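Local coordinates for conserved hypothetical protein (Streptococcus pneumoniae, PDB 2GK4) that is of unconfirmed activity but probably serves coenzyme A biosynthesis in the manner of phosphopantothenate-cysteine ligase (CoaB), at residues F204-K207 and N208-Q211; K216-I219 and A220-L223. One frame throughout, in Å; residues are numbered along the deposited sequence.

Contact 1: residues F204-K207 and N208-Q211; sequences FVEK and NQLQ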
ATOM      1  N   PHE A 204      23.604  17.679  -6.609  1.00 19.91           N
ATOM      2  CA  PHE A 204      22.788  18.532  -7.473  1.00 18.60           C
ATOM      3  C   PHE A 204      23.467  18.514  -8.838  1.00 19.33           C
ATOM      4  O   PHE A 204      24.551  19.093  -9.009  1.00 18.57           O
ATOM      5  CB  PHE A 204      22.720  19.960  -6.885  1.00 18.57           C
ATOM      6  CG  PHE A 204      21.705  20.121  -5.788  1.00 19.86           C
ATOM      7  CD1 PHE A 204      21.657  19.233  -4.699  1.00 19.53           C
ATOM      8  CD2 PHE A 204      20.814  21.200  -5.821  1.00 20.89           C
ATOM      9  CE1 PHE A 204      20.710  19.403  -3.676  1.00 18.23           C
ATOM     10  CE2 PHE A 204      19.879  21.396  -4.803  1.00 18.86           C
ATOM     11  CZ  PHE A 204      19.828  20.511  -3.726  1.00 19.89           C
ATOM     12  N   VAL A 205      22.875  17.755  -9.753  1.00 19.16           N
ATOM     13  CA  VAL A 205      23.403  17.549 -11.071  1.00 20.03           C
ATOM     14  C   VAL A 205      22.773  18.520 -12.086  1.00 21.48           C
ATOM     15  O   VAL A 205      21.535  18.511 -12.386  1.00 21.51           O
ATOM     16  CB  VAL A 205      23.234  16.056 -11.532  1.00 19.88           C
ATOM     17  CG1 VAL A 205      23.875  15.833 -12.899  1.00 20.13           C
ATOM     18  CG2 VAL A 205      23.888  15.106 -10.525  1.00 19.09           C
ATOM     19  N   GLU A 206      23.645  19.343 -12.646  1.00 22.28           N
ATOM     20  CA  GLU A 206      23.285  20.146 -13.790  1.00 24.34           C
ATOM     21  C   GLU A 206      24.100  19.728 -15.013  1.00 24.87           C
ATOM     22  O   GLU A 206      24.973  18.876 -14.943  1.00 24.93           O
ATOM     23  CB  GLU A 206      23.483  21.625 -13.459  1.00 25.21           C
ATOM     24  CG  GLU A 206      22.582  22.113 -12.337  1.00 27.77           C
ATOM     25  CD  GLU A 206      22.991  23.476 -11.814  1.00 34.08           C
ATOM     26  OE1 GLU A 206      24.177  23.689 -11.523  1.00 38.53           O
ATOM     27  OE2 GLU A 206      22.129  24.352 -11.662  1.00 38.70           O
ATOM     28  N   LYS A 207      23.802  20.348 -16.145  1.00 26.31           N
ATOM     29  CA  LYS A 207      24.409  19.980 -17.407  1.00 27.62           C
ATOM     30  C   LYS A 207      25.934  19.987 -17.325  1.00 26.44           C
ATOM     31  O   LYS A 207      26.582  19.018 -17.702  1.00 27.48           O
ATOM     32  CB  LYS A 207      23.931  20.962 -18.465  1.00 28.32           C
ATOM     33  CG  LYS A 207      24.332  20.599 -19.872  1.00 33.18           C
ATOM     34  CD  LYS A 207      23.233  21.032 -20.836  1.00 39.82           C
ATOM     35  CE  LYS A 207      23.270  22.527 -21.127  1.00 42.76           C
ATOM     36  NZ  LYS A 207      22.938  22.785 -22.576  1.00 45.25           N
ATOM     37  N   ASN A 208      26.489  21.060 -16.779  1.00 25.54           N
ATOM     38  CA  ASN A 208      27.938  21.261 -16.742  1.00 25.46           C
ATOM     39  C   ASN A 208      28.519  21.547 -15.355  1.00 25.04           C
ATOM     40  O   ASN A 208      29.691  21.962 -15.247  1.00 25.59           O
ATOM     41  CB  ASN A 208      28.327  22.450 -17.634  1.00 27.19           C
ATOM     42  CG  ASN A 208      28.093  22.190 -19.121  1.00 27.73           C
ATOM     43  OD1 ASN A 208      28.279  21.082 -19.620  1.00 30.32           O
ATOM     44  ND2 ASN A 208      27.662  23.221 -19.825  1.00 31.56           N
ATOM     45  N   GLN A 209      27.734  21.379 -14.296  0.60 23.91           N
ATOM     46  CA  GLN A 209      28.304  21.511 -12.964  0.60 23.47           C
ATOM     47  C   GLN A 209      27.575  20.654 -11.968  0.60 22.56           C
ATOM     48  O   GLN A 209      26.462  20.193 -12.218  0.60 21.52           O
ATOM     49  CB  GLN A 209      28.326  22.955 -12.467  0.60 24.74           C
ATOM     50  CG  GLN A 209      27.192  23.812 -12.937  0.60 28.41           C
ATOM     51  CD  GLN A 209      27.586  25.272 -12.981  0.60 33.01           C
ATOM     52  OE1 GLN A 209      27.860  25.815 -14.048  0.60 38.14           O
ATOM     53  NE2 GLN A 209      27.647  25.911 -11.813  0.60 34.30           N
ATOM     54  N   LEU A 210      28.240  20.488 -10.837  1.00 21.02           N
ATOM     55  CA  LEU A 210      27.775  19.672  -9.737  1.00 20.44           C
ATOM     56  C   LEU A 210      27.890  20.441  -8.437  1.00 19.49           C
ATOM     57  O   LEU A 210      28.777  21.299  -8.269  1.00 19.65           O
ATOM     58  CB  LEU A 210      28.672  18.425  -9.596  1.00 19.92           C
ATOM     59  CG  LEU A 210      28.806  17.454 -10.774  1.00 21.43           C
ATOM     60  CD1 LEU A 210      29.776  16.345 -10.373  1.00 22.00           C
ATOM     61  CD2 LEU A 210      27.461  16.882 -11.207  1.00 21.19           C
ATOM     62  N   GLN A 211      27.006  20.136  -7.499  0.60 19.32           N
ATOM     63  CA  GLN A 211      27.195  20.590  -6.133  0.60 19.83           C
ATOM     64  C   GLN A 211      26.771  19.417  -5.275  0.60 19.56           C
ATOM     65  O   GLN A 211      25.965  18.607  -5.701  0.60 19.60           O
ATOM     66  CB  GLN A 211      26.364  21.840  -5.831  0.60 19.17           C
ATOM     67  CG  GLN A 211      26.655  22.481  -4.452  0.60 21.01           C
ATOM     68  CD  GLN A 211      26.142  23.915  -4.323  0.60 21.91           C
ATOM     69  OE1 GLN A 211      25.722  24.524  -5.298  0.60 24.41           O
ATOM     70  NE2 GLN A 211      26.179  24.454  -3.113  0.60 22.99           N
TER
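E206 and Q209 flank the turn through K207 and N208, and the E206 side chain shows how one residue can serve both turn and surroundings. Its CB rests 3.5 Å from Q209 O, the carbonyl that also accepts the hydrogen bond of E206 N at 3.0 Å, the donor lying close to the continuation of the C=O bond. With CG beside the backbone N (chi1 -63°), the chain extends to its carboxylate. There OE1 passes near CG of Q209, but that glutamine has two conformers and the approach is doubtful; OE2 makes a salt bridge to K226. E206 O accepts a hydrogen bond from NE of R176.

Farther along, F204 and Q211 form an antiparallel hydrogen-bonded pair, F204 N reaching Q211 O at 2.7 Å and Q211 N reaching F204 O at 3.1 Å. Between this pair and the turn, V205 and L210 form a non-hydrogen-bonded pair. Its side chains run side by side, L210 CD2 4.0 Å from V205 CG2, on the face covered by helix 168-182. This beta hairpin of strands 202-205 and 210-213, reversing at K207 and N208, supplies the last two strands, antiparallel to each other, at one edge of a mixed, Rossmann-like sheet.

Contact 2: residues K216-I219 and A220-L223; sequences KEEI and AELL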
ATOM      1  N   LYS A 216      19.247  16.423   4.540  1.00 23.80           N
ATOM      2  CA  LYS A 216      17.964  16.839   4.005  1.00 24.74           C
ATOM      3  C   LYS A 216      17.770  18.325   4.143  1.00 24.50           C
ATOM      4  O   LYS A 216      17.251  18.957   3.246  1.00 25.00           O
ATOM      5  CB  LYS A 216      16.824  16.118   4.748  1.00 24.09           C
ATOM      6  CG  LYS A 216      16.641  14.666   4.298  1.00 26.18           C
ATOM      7  CD  LYS A 216      15.558  13.915   5.144  1.00 25.91           C
ATOM      8  CE  LYS A 216      15.215  12.574   4.507  1.00 28.39           C
ATOM      9  NZ  LYS A 216      16.439  11.661   4.424  1.00 25.25           N
ATOM     10  N   GLU A 217      18.179  18.879   5.281  1.00 26.25           N
ATOM     11  CA  GLU A 217      18.047  20.318   5.500  1.00 27.22           C
ATOM     12  C   GLU A 217      18.901  21.071   4.476  1.00 26.88           C
ATOM     13  O   GLU A 217      18.458  22.075   3.907  1.00 25.50           O
ATOM     14  CB  GLU A 217      18.433  20.675   6.940  1.00 28.68           C
ATOM     15  CG  GLU A 217      17.470  20.092   8.001  1.00 32.77           C
ATOM     16  CD  GLU A 217      17.558  18.560   8.172  1.00 37.44           C
ATOM     17  OE1 GLU A 217      18.657  17.964   8.028  1.00 35.35           O
ATOM     18  OE2 GLU A 217      16.509  17.951   8.471  1.00 41.87           O
ATOM     19  N   GLU A 218      20.105  20.559   4.213  1.00 25.97           N
ATOM     20  CA  GLU A 218      20.993  21.184   3.226  1.00 26.09           C
ATOM     21  C   GLU A 218      20.400  21.089   1.830  1.00 23.84           C
ATOM     22  O   GLU A 218      20.555  22.030   1.032  1.00 23.85           O
ATOM     23  CB  GLU A 218      22.376  20.534   3.223  1.00 25.94           C
ATOM     24  CG  GLU A 218      23.395  21.208   4.141  1.00 29.41           C
ATOM     25  CD  GLU A 218      24.704  20.414   4.285  1.00 29.88           C
ATOM     26  OE1 GLU A 218      25.168  19.782   3.301  1.00 30.32           O
ATOM     27  OE2 GLU A 218      25.277  20.436   5.401  1.00 35.37           O
ATOM     28  N   ILE A 219      19.737  19.961   1.532  1.00 22.80           N
ATOM     29  CA  ILE A 219      19.029  19.810   0.243  1.00 22.29           C
ATOM     30  C   ILE A 219      18.004  20.927   0.093  1.00 22.82           C
ATOM     31  O   ILE A 219      17.996  21.661  -0.918  1.00 21.17           O
ATOM     32  CB  ILE A 219      18.363  18.400   0.072  1.00 21.99           C
ATOM     33  CG1 ILE A 219      19.437  17.307   0.031  1.00 21.66           C
ATOM     34  CG2 ILE A 219      17.481  18.341  -1.206  1.00 22.05           C
ATOM     35  CD1 ILE A 219      18.883  15.840   0.207  1.00 22.14           C
ATOM     36  N   ALA A 220      17.142  21.054   1.109  1.00 22.61           N
ATOM     37  CA  ALA A 220      16.114  22.106   1.098  1.00 23.58           C
ATOM     38  C   ALA A 220      16.662  23.526   0.975  1.00 23.82           C
ATOM     39  O   ALA A 220      16.135  24.323   0.175  1.00 22.57           O
ATOM     40  CB  ALA A 220      15.135  21.963   2.302  1.00 23.03           C
ATOM     41  N   GLU A 221      17.726  23.807   1.724  0.50 24.05           N
ATOM     42  CA  GLU A 221      18.326  25.130   1.775  0.50 24.86           C
ATOM     43  C   GLU A 221      18.926  25.532   0.421  0.50 24.69           C
ATOM     44  O   GLU A 221      18.729  26.648  -0.057  0.50 24.41           O
ATOM     45  CB  GLU A 221      19.351  25.191   2.931  0.50 25.27           C
ATOM     46  CG  GLU A 221      18.681  25.017   4.316  0.50 25.44           C
ATOM     47  CD  GLU A 221      19.638  24.719   5.480  0.50 26.60           C
ATOM     48  OE1 GLU A 221      20.815  24.378   5.247  0.50 29.58           O
ATOM     49  OE2 GLU A 221      19.195  24.835   6.649  0.50 28.07           O
ATOM     50  N   LEU A 222      19.630  24.592  -0.206  1.00 24.08           N
ATOM     51  CA  LEU A 222      20.224  24.791  -1.522  1.00 23.58           C
ATOM     52  C   LEU A 222      19.147  24.953  -2.603  1.00 23.17           C
ATOM     53  O   LEU A 222      19.242  25.839  -3.468  1.00 23.16           O
ATOM     54  CB  LEU A 222      21.209  23.661  -1.863  1.00 23.41           C
ATOM     55  CG  LEU A 222      21.977  23.852  -3.188  1.00 22.62           C
ATOM     56  CD1 LEU A 222      22.689  25.191  -3.239  1.00 22.75           C
ATOM     57  CD2 LEU A 222      22.968  22.708  -3.417  1.00 23.61           C
ATOM     58  N   LEU A 223      18.108  24.125  -2.569  1.00 23.61           N
ATOM     59  CA  LEU A 223      17.006  24.324  -3.497  1.00 23.84           C
ATOM     60  C   LEU A 223      16.425  25.706  -3.299  1.00 24.27           C
ATOM     61  O   LEU A 223      16.118  26.371  -4.277  1.00 24.80           O
ATOM     62  CB  LEU A 223      15.896  23.295  -3.302  1.00 24.31           C
ATOM     63  CG  LEU A 223      16.019  22.032  -4.133  1.00 26.10           C
ATOM     64  CD1 LEU A 223      15.044  20.973  -3.564  1.00 27.25           C
ATOM     65  CD2 LEU A 223      15.717  22.324  -5.605  1.00 24.62           C
TER
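The opening turns of helix 216-228, which follows the final strand of the sheet, join K216-I219 to A220-L223 by the regular i to i+4 pattern of an alpha helix. Four backbone bonds make the join: A220 N to K216 O (3.0 Å), E221 N to E217 O (2.9 Å), L222 N to E218 O (3.0 Å) and L223 N to I219 O (3.0 Å).

Side chains add a second layer. I219 has its CG1 beside the backbone N (chi1 -64°), which turns CG2 anti to that nitrogen and lets it approach L223 CD1 at 4.3 Å, a loose apolar contact one turn along the helix. CB of L223 lies 3.6 Å from I219 O, so the carbonyl that takes the backbone bond is also skirted by aliphatic carbon. L222 repeats this one residue earlier, its CB 3.4 Å from E218 O, while CG points anti to the backbone N (chi1 -175°) and carries the methyl groups away from the preceding turn, toward F204 and V213.

At the start of the helix, E218 N donates to T215 OG1 and its OE1 accepts a hydrogen bond from Q214 N, so this one residue ties the first turn to the residues leading into it. E217 and E221 occupy the exposed side, whereas I219, A220, L222 and L223 are buried against strands 202-205 and 210-213 and helix 30-41. The whole is an amphipathic helix packed on one face of an alpha-beta-alpha sandwich.

Overall arrangement
Both contacts are local and partly buried, and they belong to consecutive elements: the hairpin of contact 1 ends in strand 210-213, and helix 216-228 of contact 2 follows it. They meet through F204, whose ring reaches the helix with F204 CD2 3.6 Å from L222 CD2 and F204 CZ 3.5 Å from I219 O, and through Q211, which packs on L222 in the modelled one of its two conformers. In contact 1 the bonds run between strands at the sheet edge, and most residues are exposed; in contact 2 they run within one helix, and half are buried. Charge differs likewise: E206 pairs with K226 farther along that helix, whereas E218 binds backbone at its start.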